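Local structure of lysozyme (Asticcacaulis excentricus, 6H9D) at residues Ala55-Arg58 / Phe59-Pro63; Glu66-Asn69 / Asn70-Thr74. The protein is the muramidase domain of SpmX, related to phage lysozymes that cleave peptidoglycan, with an activity probably weakened when the ancestral gene was co-opted by the bacterium. All coordinates share one frame; numbering follows the deposited sequence.

Contact 1. Residues Ala55-Arg58 / Phe59-Pro63; sequences ALLR and FDLLP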
loop_
_atom_site.group_PDB
_atom_site.type_symbol
_atom_site.label_atom_id
_atom_site.label_comp_id
_atom_site.label_asym_id
_atom_site.label_seq_id
_atom_site.Cartn_x
_atom_site.Cartn_y
_atom_site.Cartn_z
ATOM N N ALA A 55 -14.100 3.722 -4.659
ATOM C CA ALA A 55 -13.805 3.929 -6.061
ATOM C C ALA A 55 -12.510 4.729 -6.207
ATOM O O ALA A 55 -11.655 4.345 -6.969
ATOM C CB ALA A 55 -14.963 4.602 -6.751
ATOM N N LEU A 56 -12.369 5.817 -5.445
ATOM C CA LEU A 56 -11.204 6.677 -5.532
ATOM C C LEU A 56 -9.936 5.943 -5.081
ATOM O O LEU A 56 -8.864 6.141 -5.650
ATOM C CB LEU A 56 -11.440 7.941 -4.698
ATOM C CG LEU A 56 -12.596 8.825 -5.180
ATOM C CD1 LEU A 56 -12.900 9.899 -4.162
ATOM C CD2 LEU A 56 -12.280 9.451 -6.530
ATOM N N LEU A 57 -10.044 5.115 -4.043
ATOM C CA LEU A 57 -8.901 4.344 -3.569
ATOM C C LEU A 57 -8.460 3.399 -4.700
ATOM O O LEU A 57 -7.268 3.283 -4.968
ATOM C CB LEU A 57 -9.256 3.604 -2.266
ATOM C CG LEU A 57 -8.231 2.572 -1.775
ATOM C CD1 LEU A 57 -6.873 3.217 -1.517
ATOM C CD2 LEU A 57 -8.730 1.864 -0.530
ATOM N N ARG A 58 -9.414 2.784 -5.414
ATOM C CA ARG A 58 -9.055 1.866 -6.504
ATOM C C ARG A 58 -8.353 2.645 -7.620
ATOM O O ARG A 58 -7.466 2.112 -8.258
ATOM C CB ARG A 58 -10.282 1.090 -6.998
ATOM C CG ARG A 58 -10.805 0.077 -5.984
ATOM C CD ARG A 58 -12.221 -0.402 -6.271
ATOM N NE ARG A 58 -12.635 -1.468 -5.360
ATOM C CZ ARG A 58 -12.412 -2.764 -5.592
ATOM N NH1 ARG A 58 -11.747 -3.122 -6.672
ATOM N NH2 ARG A 58 -12.847 -3.680 -4.748
ATOM N N PHE A 59 -8.716 3.918 -7.832
ATOM C CA PHE A 59 -7.964 4.755 -8.796
ATOM C C PHE A 59 -6.519 4.931 -8.328
ATOM O O PHE A 59 -5.597 4.768 -9.078
ATOM C CB PHE A 59 -8.576 6.140 -8.968
ATOM C CG PHE A 59 -9.931 6.189 -9.628
ATOM C CD1 PHE A 59 -10.375 5.156 -10.442
ATOM C CD2 PHE A 59 -10.746 7.297 -9.455
ATOM C CE1 PHE A 59 -11.627 5.216 -11.037
ATOM C CE2 PHE A 59 -11.990 7.359 -10.063
ATOM C CZ PHE A 59 -12.417 6.334 -10.870
ATOM N N ASP A 60 -6.337 5.254 -7.044
ATOM C CA ASP A 60 -5.016 5.518 -6.486
ATOM C C ASP A 60 -4.166 4.232 -6.544
ATOM O O ASP A 60 -2.947 4.286 -6.566
ATOM C CB ASP A 60 -5.146 6.105 -5.075
ATOM C CG ASP A 60 -5.692 7.531 -5.064
ATOM O OD1 ASP A 60 -5.455 8.249 -6.049
ATOM O OD2 ASP A 60 -6.387 7.906 -4.091
ATOM N N LEU A 61 -4.805 3.065 -6.498
ATOM C CA LEU A 61 -4.066 1.792 -6.486
ATOM C C LEU A 61 -3.659 1.338 -7.899
ATOM O O LEU A 61 -2.786 0.514 -8.011
ATOM C CB LEU A 61 -4.921 0.723 -5.814
ATOM C CG LEU A 61 -5.094 0.887 -4.310
ATOM C CD1 LEU A 61 -6.074 -0.143 -3.766
ATOM C CD2 LEU A 61 -3.754 0.805 -3.618
ATOM N N LEU A 62 -4.263 1.900 -8.962
ATOM C CA LEU A 62 -4.004 1.468 -10.340
ATOM C C LEU A 62 -2.509 1.460 -10.633
ATOM O O LEU A 62 -2.017 0.456 -11.127
ATOM C CB LEU A 62 -4.740 2.358 -11.347
ATOM C CG LEU A 62 -6.247 2.133 -11.460
ATOM C CD1 LEU A 62 -6.882 3.175 -12.379
ATOM C CD2 LEU A 62 -6.564 0.729 -11.957
ATOM N N PRO A 63 -1.740 2.544 -10.391
ATOM C CA PRO A 63 -0.310 2.532 -10.663
ATOM C C PRO A 63 0.488 1.589 -9.761
ATOM O O PRO A 63 1.553 1.112 -10.164
ATOM C CB PRO A 63 0.153 3.971 -10.471
ATOM C CG PRO A 63 -0.944 4.623 -9.660
ATOM C CD PRO A 63 -2.212 3.870 -9.963
#
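Within helix 50-71, L56 packs on F59 one turn on, and L57 packs on L61. L56 CD2 lies 3.9 Å from F59 CD2, and its methyl meets the ring obliquely. A55 O sits over one face of the F59 ring, 3.7 Å from CG. F59 CG lies beside its own backbone N (chi1 -67°), which turns the ring back over the preceding turn.

L57 does the opposite. Its CG is anti to the backbone N (chi1 170°), so the branch runs forward to L61. L57 CG comes to 4.0 Å from L61 CD1. This pair is buried and faces I14 of helix 8-16 and F89 of helix 78-91. The polar ends turn to other partners: R58 NE to D54 in a salt bridge, D60 OD2 to ND1 of H38.

The i to i+4 backbone bonds hold through L61 N, and only the next, from L62 N to R58 O, is weak. D60 N binds L56 O at 3.0 Å with an N-H...O angle of 157°. L61 N binds L57 O at 2.9 Å. R58 O then receives two weak bonds, from L61 N and from L62 N, each 3.3 Å long. L62 N also binds F59 O at 3.2 Å. P63 N carries no hydrogen and makes no bond to the turn before, and the helix kinks there. Such a proline kink within a long helix interrupts the regular i to i+4 bonding without ending the helix.

Contact 2. Residues Glu66-Asn69 / Asn70-Thr74; sequences EAVN and NLVHT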
loop_
_atom_site.group_PDB
_atom_site.type_symbol
_atom_site.label_atom_id
_atom_site.label_comp_id
_atom_site.label_asym_id
_atom_site.label_seq_id
_atom_site.Cartn_x
_atom_site.Cartn_y
_atom_site.Cartn_z
ATOM N N GLU A 66 -0.043 -1.808 -11.384
ATOM C CA GLU A 66 0.836 -1.818 -12.563
ATOM C C GLU A 66 2.290 -2.068 -12.153
ATOM O O GLU A 66 2.947 -2.914 -12.742
ATOM C CB GLU A 66 0.705 -0.500 -13.322
ATOM C CG GLU A 66 -0.606 -0.421 -14.077
ATOM C CD GLU A 66 -0.779 -1.585 -15.039
ATOM O OE1 GLU A 66 0.077 -1.728 -15.938
ATOM O OE2 GLU A 66 -1.732 -2.374 -14.856
ATOM N N ALA A 67 2.774 -1.325 -11.144
ATOM C CA ALA A 67 4.135 -1.418 -10.681
ATOM C C ALA A 67 4.456 -2.842 -10.196
ATOM O O ALA A 67 5.518 -3.369 -10.501
ATOM C CB ALA A 67 4.389 -0.419 -9.589
ATOM N N VAL A 68 3.555 -3.456 -9.424
ATOM C CA VAL A 68 3.875 -4.740 -8.799
ATOM C C VAL A 68 3.944 -5.798 -9.906
ATOM O O VAL A 68 4.867 -6.596 -9.957
ATOM C CB VAL A 68 2.881 -5.124 -7.684
ATOM C CG1 VAL A 68 3.133 -6.542 -7.201
ATOM C CG2 VAL A 68 2.975 -4.152 -6.503
ATOM N N ASN A 69 3.004 -5.703 -10.826
ATOM C CA ASN A 69 2.948 -6.586 -12.009
ATOM C C ASN A 69 4.233 -6.426 -12.819
ATOM O O ASN A 69 4.796 -7.418 -13.224
ATOM C CB ASN A 69 1.759 -6.198 -12.879
ATOM C CG ASN A 69 0.525 -6.976 -12.519
ATOM O OD1 ASN A 69 0.541 -8.190 -12.537
ATOM N ND2 ASN A 69 -0.540 -6.288 -12.197
ATOM N N ASN A 70 4.700 -5.200 -12.976
ATOM C CA ASN A 70 5.884 -4.947 -13.822
ATOM C C ASN A 70 7.182 -5.275 -13.098
ATOM O O ASN A 70 8.111 -5.669 -13.781
ATOM C CB ASN A 70 5.927 -3.500 -14.308
ATOM C CG ASN A 70 4.757 -3.112 -15.182
ATOM O OD1 ASN A 70 4.016 -3.956 -15.661
ATOM N ND2 ASN A 70 4.575 -1.824 -15.368
ATOM N N LEU A 71 7.218 -5.134 -11.774
ATOM C CA LEU A 71 8.480 -5.311 -11.025
ATOM C C LEU A 71 8.684 -6.757 -10.582
ATOM O O LEU A 71 9.827 -7.132 -10.377
ATOM C CB LEU A 71 8.468 -4.361 -9.837
ATOM C CG LEU A 71 8.613 -2.896 -10.206
ATOM C CD1 LEU A 71 8.596 -2.044 -8.963
ATOM C CD2 LEU A 71 9.892 -2.679 -10.982
ATOM N N VAL A 72 7.603 -7.517 -10.452
ATOM C CA VAL A 72 7.723 -8.927 -9.998
ATOM C C VAL A 72 7.766 -9.851 -11.218
ATOM O O VAL A 72 6.837 -9.831 -11.979
ATOM C CB VAL A 72 6.616 -9.306 -8.999
ATOM C CG1 VAL A 72 6.696 -10.773 -8.632
ATOM C CG2 VAL A 72 6.695 -8.448 -7.751
ATOM N N HIS A 73 8.835 -10.637 -11.335
ATOM C CA HIS A 73 9.036 -11.572 -12.466
ATOM C C HIS A 73 8.655 -13.004 -12.085
ATOM O O HIS A 73 8.561 -13.827 -12.987
ATOM C CB HIS A 73 10.488 -11.520 -12.924
ATOM C CG HIS A 73 10.975 -10.132 -13.099
ATOM N ND1 HIS A 73 10.362 -9.257 -13.942
ATOM C CD2 HIS A 73 11.972 -9.460 -12.502
ATOM C CE1 HIS A 73 10.972 -8.102 -13.881
ATOM N NE2 HIS A 73 11.961 -8.201 -13.007
ATOM N N THR A 74 8.499 -13.298 -10.802
ATOM C CA THR A 74 8.115 -14.679 -10.436
ATOM C C THR A 74 6.594 -14.765 -10.403
ATOM O O THR A 74 5.955 -13.727 -10.256
ATOM C CB THR A 74 8.688 -15.086 -9.078
ATOM O OG1 THR A 74 8.014 -14.316 -8.093
ATOM C CG2 THR A 74 10.177 -14.872 -8.963
#
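Three i to i+4 backbone bonds, and one weak bond from L71 N to V68 O, join residues 66-69 to residues 70-72. N70 N binds E66 O at 2.9 Å. L71 N binds A67 O at 2.8 Å. V72 N binds V68 O at 2.9 Å with an N-H...O angle of 147°. V68 O thus takes one good bond, from V72 N, and the weak one from L71 N.

The apolar contact is V68 with V72. V68 and V72 run alongside each other in the same direction. V68 CG1 is 4.1 Å from V72 CG2. Both residues are buried, V68 against F81 and L84 of helix 78-91, V72 against L102 and V105 of helix 100-106.

This is the C-terminal end of helix 50-71. V72 still gives its N-H to the last turn, but its psi of 122° takes the chain out of the helix. N106 meets the departing backbone with its side-chain amide, ND2 to L71 O and OD1 to H73 N. L71 O also lies over one face of the H73 ring.

Polar side chains line the other side of the turn. N70 CG lies beside its backbone N (chi1 -62°), which brings the amide back over E66. E66 O sits almost straight above N70 CG, 3.0 Å away. N70 ND2 is 3.3 Å from E66 O, at too poor an angle for a hydrogen bond. R3 hydrogen-bonds N70 OD1 and forms a salt bridge with E66 OE1.

How the contacts relate
Both contacts lie on helix 50-71, one after the other, with centres about 17 Å apart. They follow in series along the chain, and neither nests in nor crosses the other. Each is local to a helical turn, and neither closes a loop. Going from the N terminus, residues 55-63 come first, beside helix 8-16, helix 78-91 and the loop residues H38 and F40. The helix then runs on to residues 66-71, beside helices 78-91, 93-97 and 100-106, and the chain leaves it at V72. Helix 78-91 thus borders both contacts. Long helices of this kind link the two lobes in T4-type phage lysozymes, and helix 50-71 probably corresponds to that link.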